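PDB 3V68: DUF2666 domain-containing protein from Pyrococcus furiosus, which belongs to the DUF2666 family of unknown function and probably binds double-stranded DNA. Local coordinates for residues R84-D89 against K95-V100; I116-G121 against T173-I178; I60-S65 against K71-P76. All coordinates share one frame; numbering follows the deposited sequence.

Contact 1: R84-D89 against K95-V100; sequences RLVMED and KLLVEV
Val86 and Glu88 lie against Leu97 and Val98 where the loop between helix 76-83 and helix 91-110 folds back over the helix it leads into, a tight connection between two consecutive helices. Val86 and Val98 are the pair whose CA atoms come nearest, 6.7 Å apart. Taken along the helix, the first residue to engage is Leu97. Its CB meets Val86 CG1 at 3.7 Å, the two side chains crossing at a slant. With CG turned anti to its carbonyl carbon (chi1 -66°), Leu97 carries CD1 outward to the loop, where that methyl sits 4.0 Å from Glu88 CB. Tyr247 of helix 241-248 touches both Leu97 and Glu88. One residue on, Val98 takes the second branch of Val86, and here the side chains stand nearly perpendicular. Val86 thus straddles two successive helix residues, one methyl to each; an alanine here would probably open a gap beside both Leu97 and Val98 and leave the loop less firmly seated on the helix.

Polar ties also hold the loop. Met87, between the two touching residues, is the centre of an inverse gamma turn, closed by a weak bond from Glu88 N to Val86 O; this turn brings Glu88 back to the helix side. The carboxylate of Glu88 is held by polar partners: OE1 forms a salt bridge with Lys51, whose NZ also binds Met87 O, while OE2 accepts from Asp90 N. At the far end of the walk, the valine pair meets methyl to methyl, Val86 CG2 lying 3.8 Å from Val98 CG2.

Contact 2: I116-G121 against T173-I178; sequences IEFPGG and TAVNKI
Ile178 sets its CD1 methyl almost exactly over the middle of the Phe118 ring, 3.7 Å from the ring centroid and 10° off the normal, a textbook CH-pi contact. With CG1 anti to the carbonyl carbon (chi1 -72°), its extended chi2 (162°) carries CD1 out to the ring. The two side chains come from opposite directions, the ring reaching out of the loop and the isoleucine out of helix 160-181. Ile178 CG2 adds a second touch, 4.0 Å from Phe118 CE1. One helical turn earlier, Val175 brings CG2 to within 4.0 Å of Phe118 CE2, an oblique approach from a side chain roughly perpendicular to the phenylalanine.

Around this trio, Ser34 and Ser37 of helix 26-43 and Arg223 and Arg227 of helix 219-231 also touch Phe118, while Leu33 and Tyr224 pack on Ile178. The loop backbone is fixed farther out: Asn38 ND2 binds Phe118 O and Gly121 O, Arg223 NE binds Glu117 O and Arg227 NH1 binds Ile116 O. On the helix, Tyr224 OH is hydrogen-bonded to Val175 O.

This is a buried phenylalanine from the loop between helix 91-110 and strand 136-143, packed among helices 26-43, 160-181 and 219-231 with a CH-pi contact on one face.

Contact 3: I60-S65 against K71-P76; sequences IKIEGS and KALISP
The CA atoms of Ile62 and Ala72 lie 6.5 Å apart, the nearest such pair across the two segments, as the extended run 60-65 passes the last turn of helix 66-73 that it leads into. The small alanine permits this closeness: Ala72 CB faces the loop and receives Ile62 CG2 at 3.7 Å. The other arm of the isoleucine leans on the same carbon, CD1 standing 4.1 Å from Ala72 CB, so that both branches of Ile62 rest on this one methyl. The bend at chi2 (-72°) folds CD1 round, and it also approaches Leu73, though loosely, at 4.4 Å from CD2. Leu73 is not aimed at the loop from its CB, but the end of its chain swings nearer.

Beyond this small cluster the same side chains continue into the core. Ile62 packs on Ile109 and Val78, and Leu73 on Thr106 and Leu110, so helix 91-110 backs both segments.

Polar groups shape the two ends of the helix. Ser65 is its N-cap, and Glu68 OE1 returns a bond to Ser65 N, as in a capping box. At the other end Ala72 O is gripped twice by one residue, from Ser75 N at 3.1 Å and from Ser75 OG at 2.7 Å, the hydroxyl lying 15° out of the carbonyl plane. That same OG caps the next helix through Val78 N, and the serine therefore links the close of one helix to the start of the following one.

Chemically, the interface across the two segments is a meeting of aliphatic groups. Its hold probably comes from their close packing and burial, while the serine bonds cap the helix ends and satisfy Ala72 O.

Overall arrangement
Along the chain the order is contact 3, contact 1, contact 2, each closing before the next opens. Contacts 1 and 3 belong to the first DUF2666 range and are neighbours, centres 18 Å apart, joined where Leu85 CD1 packs on Ile60 CD1 at 3.7 Å. Helix 91-110 ties the set together: it carries one side of contact 1, backs contact 3, and through Arg107 touches Ile116 and Glu117 of contact 2. Contact 2 lies nearer the chain centre, 25 to 26 Å from the others between centres, and bridges the two DUF2666 ranges. Those halves also share the four-stranded antiparallel sheet, making one compact monomer.

Contact 1: R84-D89 against K95-V100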
loop_
_atom_site.group_PDB
_atom_site.type_symbol
_atom_site.label_atom_id
_atom_site.label_comp_id
_atom_site.label_asym_id
_atom_site.label_seq_id
_atom_site.Cartn_x
_atom_site.Cartn_y
_atom_site.Cartn_z
ATOM N N ARG A 84 10.178 14.002 13.030
ATOM C CA ARG A 84 11.088 13.671 14.130
ATOM C C ARG A 84 11.498 12.203 14.170
ATOM O O ARG A 84 12.476 11.838 14.826
ATOM C CB ARG A 84 10.487 14.111 15.464
ATOM C CG ARG A 84 10.609 15.594 15.644
ATOM C CD ARG A 84 9.889 16.118 16.849
ATOM N NE ARG A 84 10.286 17.506 17.055
ATOM C CZ ARG A 84 9.616 18.391 17.783
ATOM N NH1 ARG A 84 8.491 18.052 18.393
ATOM N NH2 ARG A 84 10.084 19.626 17.895
ATOM N N LEU A 85 10.753 11.364 13.461
ATOM C CA LEU A 85 11.020 9.936 13.433
ATOM C C LEU A 85 11.806 9.513 12.188
ATOM O O LEU A 85 12.098 8.331 12.008
ATOM C CB LEU A 85 9.703 9.159 13.540
ATOM C CG LEU A 85 8.921 9.361 14.844
ATOM C CD1 LEU A 85 7.464 9.001 14.651
ATOM C CD2 LEU A 85 9.526 8.561 15.999
ATOM N N VAL A 86 12.151 10.487 11.347
ATOM C CA VAL A 86 12.899 10.228 10.115
ATOM C C VAL A 86 14.373 10.576 10.309
ATOM O O VAL A 86 14.721 11.727 10.596
ATOM C CB VAL A 86 12.306 11.002 8.909
ATOM C CG1 VAL A 86 13.203 10.873 7.684
ATOM C CG2 VAL A 86 10.900 10.494 8.589
ATOM N N MET A 87 15.230 9.570 10.146
ATOM C CA MET A 87 16.669 9.734 10.328
ATOM C C MET A 87 17.329 10.205 9.035
ATOM O O MET A 87 18.006 9.439 8.347
ATOM C CB MET A 87 17.304 8.429 10.819
ATOM C CG MET A 87 16.894 8.015 12.230
ATOM S SD MET A 87 15.361 7.059 12.306
ATOM C CE MET A 87 15.941 5.417 11.905
ATOM N N GLU A 88 17.124 11.479 8.717
ATOM C CA GLU A 88 17.687 12.081 7.518
ATOM C C GLU A 88 17.876 13.572 7.740
ATOM O O GLU A 88 16.991 14.239 8.286
ATOM C CB GLU A 88 16.777 11.821 6.306
ATOM C CG GLU A 88 17.300 12.383 4.977
ATOM C CD GLU A 88 18.702 11.901 4.638
ATOM O OE1 GLU A 88 18.924 10.676 4.570
ATOM O OE2 GLU A 88 19.590 12.758 4.438
ATOM N N ASP A 89 19.032 14.077 7.313
ATOM C CA ASP A 89 19.386 15.484 7.476
ATOM C C ASP A 89 19.117 16.285 6.210
ATOM O O ASP A 89 18.776 17.467 6.286
ATOM C CB ASP A 89 20.862 15.623 7.863
ATOM C CG ASP A 89 21.229 14.803 9.083
ATOM O OD1 ASP A 89 22.363 14.282 9.120
ATOM O OD2 ASP A 89 20.392 14.673 10.005
ATOM N N LYS A 95 11.996 14.865 3.019
ATOM C CA LYS A 95 10.634 15.047 2.520
ATOM C C LYS A 95 10.103 13.756 1.890
ATOM O O LYS A 95 8.953 13.376 2.128
ATOM C CB LYS A 95 10.570 16.210 1.517
ATOM C CG LYS A 95 9.152 16.627 1.129
ATOM C CD LYS A 95 9.129 17.819 0.174
ATOM C CE LYS A 95 7.690 18.181 -0.201
ATOM N NZ LYS A 95 7.598 19.248 -1.245
ATOM N N LEU A 96 10.947 13.090 1.103
ATOM C CA LEU A 96 10.581 11.824 0.460
ATOM C C LEU A 96 10.235 10.749 1.486
ATOM O O LEU A 96 9.236 10.032 1.334
ATOM C CB LEU A 96 11.708 11.337 -0.450
ATOM C CG LEU A 96 12.039 12.174 -1.688
ATOM C CD1 LEU A 96 13.303 11.638 -2.324
ATOM C CD2 LEU A 96 10.884 12.181 -2.687
ATOM N N LEU A 97 11.049 10.661 2.536
ATOM C CA LEU A 97 10.863 9.651 3.578
ATOM C C LEU A 97 9.682 9.958 4.496
ATOM O O LEU A 97 8.985 9.040 4.936
ATOM C CB LEU A 97 12.148 9.451 4.387
ATOM C CG LEU A 97 13.332 8.846 3.626
ATOM C CD1 LEU A 97 14.623 9.027 4.417
ATOM C CD2 LEU A 97 13.096 7.371 3.305
ATOM N N VAL A 98 9.453 11.240 4.777
ATOM C CA VAL A 98 8.277 11.667 5.545
ATOM C C VAL A 98 6.976 11.237 4.861
ATOM O O VAL A 98 6.056 10.755 5.519
ATOM C CB VAL A 98 8.288 13.197 5.841
ATOM C CG1 VAL A 98 6.926 13.683 6.324
ATOM C CG2 VAL A 98 9.349 13.525 6.884
ATOM N N GLU A 99 6.911 11.384 3.539
ATOM C CA GLU A 99 5.724 10.959 2.802
ATOM C C GLU A 99 5.501 9.440 2.887
ATOM O O GLU A 99 4.360 8.979 3.024
ATOM C CB GLU A 99 5.786 11.420 1.345
ATOM C CG GLU A 99 4.449 11.279 0.622
ATOM C CD GLU A 99 4.488 11.713 -0.832
ATOM O OE1 GLU A 99 5.587 11.962 -1.374
ATOM O OE2 GLU A 99 3.397 11.799 -1.434
ATOM N N VAL A 100 6.592 8.679 2.823
ATOM C CA VAL A 100 6.546 7.227 3.008
ATOM C C VAL A 100 6.026 6.865 4.402
ATOM O O VAL A 100 5.105 6.055 4.529
ATOM C CB VAL A 100 7.929 6.581 2.750
ATOM C CG1 VAL A 100 7.960 5.109 3.193
ATOM C CG2 VAL A 100 8.282 6.703 1.276
#

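Contact 2: I116-G121 against T173-I178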
loop_
_atom_site.group_PDB
_atom_site.type_symbol
_atom_site.label_atom_id
_atom_site.label_comp_id
_atom_site.label_asym_id
_atom_site.label_seq_id
_atom_site.Cartn_x
_atom_site.Cartn_y
_atom_site.Cartn_z
ATOM N N ILE A 116 -9.521 -0.144 3.331
ATOM C CA ILE A 116 -8.170 0.180 2.883
ATOM C C ILE A 116 -7.502 -1.068 2.305
ATOM O O ILE A 116 -7.047 -1.072 1.156
ATOM C CB ILE A 116 -7.322 0.748 4.056
ATOM C CG1 ILE A 116 -7.938 2.043 4.623
ATOM C CG2 ILE A 116 -5.866 0.947 3.634
ATOM C CD1 ILE A 116 -8.248 3.129 3.580
ATOM N N GLU A 117 -7.444 -2.124 3.111
ATOM C CA GLU A 117 -7.030 -3.424 2.615
ATOM C C GLU A 117 -8.082 -3.938 1.642
ATOM O O GLU A 117 -9.271 -3.651 1.783
ATOM C CB GLU A 117 -6.837 -4.414 3.766
ATOM C CG GLU A 117 -5.664 -4.048 4.674
ATOM C CD GLU A 117 -5.384 -5.089 5.742
ATOM O OE1 GLU A 117 -6.311 -5.448 6.504
ATOM O OE2 GLU A 117 -4.228 -5.544 5.832
ATOM N N PHE A 118 -7.628 -4.677 0.642
ATOM C CA PHE A 118 -8.523 -5.359 -0.279
ATOM C C PHE A 118 -9.095 -6.619 0.363
ATOM O O PHE A 118 -8.597 -7.062 1.393
ATOM C CB PHE A 118 -7.776 -5.676 -1.574
ATOM C CG PHE A 118 -7.504 -4.468 -2.409
ATOM C CD1 PHE A 118 -8.388 -4.096 -3.418
ATOM C CD2 PHE A 118 -6.376 -3.681 -2.178
ATOM C CE1 PHE A 118 -8.152 -2.956 -4.195
ATOM C CE2 PHE A 118 -6.137 -2.543 -2.953
ATOM C CZ PHE A 118 -7.026 -2.186 -3.955
ATOM N N PRO A 119 -10.158 -7.188 -0.231
ATOM C CA PRO A 119 -10.746 -8.402 0.329
ATOM C C PRO A 119 -9.739 -9.539 0.423
ATOM O O PRO A 119 -8.787 -9.592 -0.357
ATOM C CB PRO A 119 -11.826 -8.765 -0.696
ATOM C CG PRO A 119 -12.183 -7.475 -1.322
ATOM C CD PRO A 119 -10.890 -6.737 -1.428
ATOM N N GLY A 120 -9.928 -10.418 1.400
ATOM C CA GLY A 120 -9.229 -11.707 1.404
ATOM C C GLY A 120 -8.096 -11.886 2.391
ATOM O O GLY A 120 -7.543 -12.984 2.500
ATOM N N GLY A 121 -7.745 -10.828 3.113
ATOM C CA GLY A 121 -6.683 -10.911 4.111
ATOM C C GLY A 121 -5.308 -11.137 3.516
ATOM O O GLY A 121 -5.043 -10.749 2.372
ATOM N N THR A 173 1.670 -2.476 -8.404
ATOM C CA THR A 173 1.194 -3.332 -9.489
ATOM C C THR A 173 -0.167 -3.927 -9.145
ATOM O O THR A 173 -1.093 -3.908 -9.967
ATOM C CB THR A 173 2.198 -4.455 -9.794
ATOM O OG1 THR A 173 3.354 -3.886 -10.421
ATOM C CG2 THR A 173 1.590 -5.529 -10.715
ATOM N N ALA A 174 -0.280 -4.446 -7.927
ATOM C CA ALA A 174 -1.526 -5.054 -7.481
ATOM C C ALA A 174 -2.674 -4.054 -7.510
ATOM O O ALA A 174 -3.731 -4.345 -8.058
ATOM C CB ALA A 174 -1.370 -5.662 -6.089
ATOM N N VAL A 175 -2.452 -2.877 -6.934
ATOM C CA VAL A 175 -3.464 -1.819 -6.900
ATOM C C VAL A 175 -3.847 -1.370 -8.315
ATOM O O VAL A 175 -5.029 -1.185 -8.615
ATOM C CB VAL A 175 -3.004 -0.618 -6.026
ATOM C CG1 VAL A 175 -4.007 0.530 -6.092
ATOM C CG2 VAL A 175 -2.830 -1.055 -4.584
ATOM N N ASN A 176 -2.855 -1.225 -9.188
ATOM C CA ASN A 176 -3.112 -0.836 -10.576
ATOM C C ASN A 176 -3.952 -1.875 -11.321
ATOM O O ASN A 176 -4.864 -1.525 -12.072
ATOM C CB ASN A 176 -1.792 -0.586 -11.316
ATOM C CG ASN A 176 -1.995 -0.254 -12.787
ATOM O OD1 ASN A 176 -2.773 0.631 -13.134
ATOM N ND2 ASN A 176 -1.289 -0.962 -13.653
ATOM N N LYS A 177 -3.651 -3.150 -11.101
ATOM C CA LYS A 177 -4.240 -4.210 -11.913
ATOM C C LYS A 177 -5.561 -4.768 -11.392
ATOM O O LYS A 177 -6.343 -5.307 -12.168
ATOM C CB LYS A 177 -3.231 -5.337 -12.162
ATOM C CG LYS A 177 -2.035 -4.924 -13.026
ATOM C CD LYS A 177 -2.448 -4.401 -14.412
ATOM C CE LYS A 177 -3.097 -5.484 -15.273
ATOM N NZ LYS A 177 -3.539 -4.931 -16.583
ATOM N N ILE A 178 -5.817 -4.654 -10.089
ATOM C CA ILE A 178 -7.091 -5.128 -9.540
ATOM C C ILE A 178 -8.279 -4.467 -10.251
ATOM O O ILE A 178 -9.263 -5.135 -10.577
ATOM C CB ILE A 178 -7.179 -4.950 -7.997
ATOM C CG1 ILE A 178 -6.259 -5.947 -7.291
ATOM C CG2 ILE A 178 -8.617 -5.154 -7.493
ATOM C CD1 ILE A 178 -5.937 -5.575 -5.846
#

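Contact 3: I60-S65 against K71-P76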
loop_
_atom_site.group_PDB
_atom_site.type_symbol
_atom_site.label_atom_id
_atom_site.label_comp_id
_atom_site.label_asym_id
_atom_site.label_seq_id
_atom_site.Cartn_x
_atom_site.Cartn_y
_atom_site.Cartn_z
ATOM N N ILE A 60 2.324 6.580 17.439
ATOM C CA ILE A 60 1.653 7.883 17.377
ATOM C C ILE A 60 0.157 7.697 17.615
ATOM O O ILE A 60 -0.479 6.842 16.992
ATOM C CB ILE A 60 1.903 8.612 16.028
ATOM C CG1 ILE A 60 3.385 8.984 15.883
ATOM C CG2 ILE A 60 1.025 9.866 15.905
ATOM C CD1 ILE A 60 3.762 9.518 14.513
ATOM N N LYS A 61 -0.391 8.494 18.529
ATOM C CA LYS A 61 -1.799 8.383 18.890
ATOM C C LYS A 61 -2.670 9.316 18.061
ATOM O O LYS A 61 -2.474 10.534 18.050
ATOM C CB LYS A 61 -2.003 8.604 20.396
ATOM C CG LYS A 61 -1.313 7.559 21.290
ATOM C CD LYS A 61 -2.149 6.288 21.513
ATOM C CE LYS A 61 -2.073 5.298 20.349
ATOM N NZ LYS A 61 -0.690 4.805 20.077
ATOM N N ILE A 62 -3.615 8.714 17.344
ATOM C CA ILE A 62 -4.582 9.444 16.539
ATOM C C ILE A 62 -5.964 9.091 17.086
ATOM O O ILE A 62 -6.476 7.992 16.856
ATOM C CB ILE A 62 -4.468 9.079 15.034
ATOM C CG1 ILE A 62 -3.020 9.214 14.523
ATOM C CG2 ILE A 62 -5.428 9.915 14.200
ATOM C CD1 ILE A 62 -2.501 10.639 14.370
ATOM N N GLU A 63 -6.553 10.031 17.818
ATOM C CA GLU A 63 -7.782 9.780 18.572
ATOM C C GLU A 63 -9.043 10.235 17.841
ATOM O O GLU A 63 -8.993 11.117 16.980
ATOM C CB GLU A 63 -7.713 10.479 19.935
ATOM C CG GLU A 63 -6.678 9.905 20.902
ATOM C CD GLU A 63 -7.177 8.684 21.659
ATOM O OE1 GLU A 63 -8.391 8.395 21.611
ATOM O OE2 GLU A 63 -6.351 8.014 22.313
ATOM N N GLY A 64 -10.169 9.617 18.197
ATOM C CA GLY A 64 -11.488 10.107 17.807
ATOM C C GLY A 64 -12.200 9.339 16.710
ATOM O O GLY A 64 -11.829 8.218 16.370
ATOM N N SER A 65 -13.246 9.961 16.172
ATOM C CA SER A 65 -13.999 9.413 15.051
ATOM C C SER A 65 -13.116 9.400 13.811
ATOM O O SER A 65 -12.026 9.965 13.821
ATOM C CB SER A 65 -15.211 10.296 14.778
ATOM O OG SER A 65 -14.791 11.596 14.396
ATOM N N LYS A 71 -8.528 14.590 10.154
ATOM C CA LYS A 71 -8.021 15.916 10.499
ATOM C C LYS A 71 -6.648 15.826 11.181
ATOM O O LYS A 71 -5.754 16.625 10.893
ATOM C CB LYS A 71 -9.029 16.667 11.376
ATOM C CG LYS A 71 -8.637 18.112 11.715
ATOM C CD LYS A 71 -8.976 19.085 10.588
ATOM C CE LYS A 71 -8.645 20.529 10.956
ATOM N NZ LYS A 71 -9.416 21.024 12.136
ATOM N N ALA A 72 -6.474 14.844 12.060
ATOM C CA ALA A 72 -5.194 14.652 12.735
ATOM C C ALA A 72 -4.096 14.265 11.745
ATOM O O ALA A 72 -2.993 14.788 11.806
ATOM C CB ALA A 72 -5.313 13.613 13.833
ATOM N N LEU A 73 -4.414 13.366 10.817
ATOM C CA LEU A 73 -3.418 12.873 9.865
ATOM C C LEU A 73 -2.864 13.945 8.921
ATOM O O LEU A 73 -1.720 13.838 8.459
ATOM C CB LEU A 73 -3.972 11.688 9.068
ATOM C CG LEU A 73 -4.055 10.345 9.807
ATOM C CD1 LEU A 73 -4.969 9.381 9.056
ATOM C CD2 LEU A 73 -2.681 9.712 10.026
ATOM N N ILE A 74 -3.664 14.973 8.644
ATOM C CA ILE A 74 -3.243 16.067 7.764
ATOM C C ILE A 74 -2.681 17.269 8.539
ATOM O O ILE A 74 -2.265 18.258 7.933
ATOM C CB ILE A 74 -4.390 16.539 6.816
ATOM C CG1 ILE A 74 -5.555 17.146 7.608
ATOM C CG2 ILE A 74 -4.874 15.390 5.932
ATOM C CD1 ILE A 74 -6.551 17.918 6.751
ATOM N N SER A 75 -2.671 17.168 9.868
ATOM C CA SER A 75 -2.294 18.283 10.744
ATOM C C SER A 75 -0.788 18.567 10.750
ATOM O O SER A 75 0.018 17.654 10.566
ATOM C CB SER A 75 -2.802 18.044 12.172
ATOM O OG SER A 75 -2.036 17.058 12.843
ATOM N N PRO A 76 -0.405 19.844 10.953
ATOM C CA PRO A 76 1.007 20.200 11.123
ATOM C C PRO A 76 1.657 19.477 12.312
ATOM O O PRO A 76 2.824 19.081 12.229
ATOM C CB PRO A 76 0.956 21.711 11.381
ATOM C CG PRO A 76 -0.293 22.159 10.729
ATOM C CD PRO A 76 -1.271 21.038 10.928
#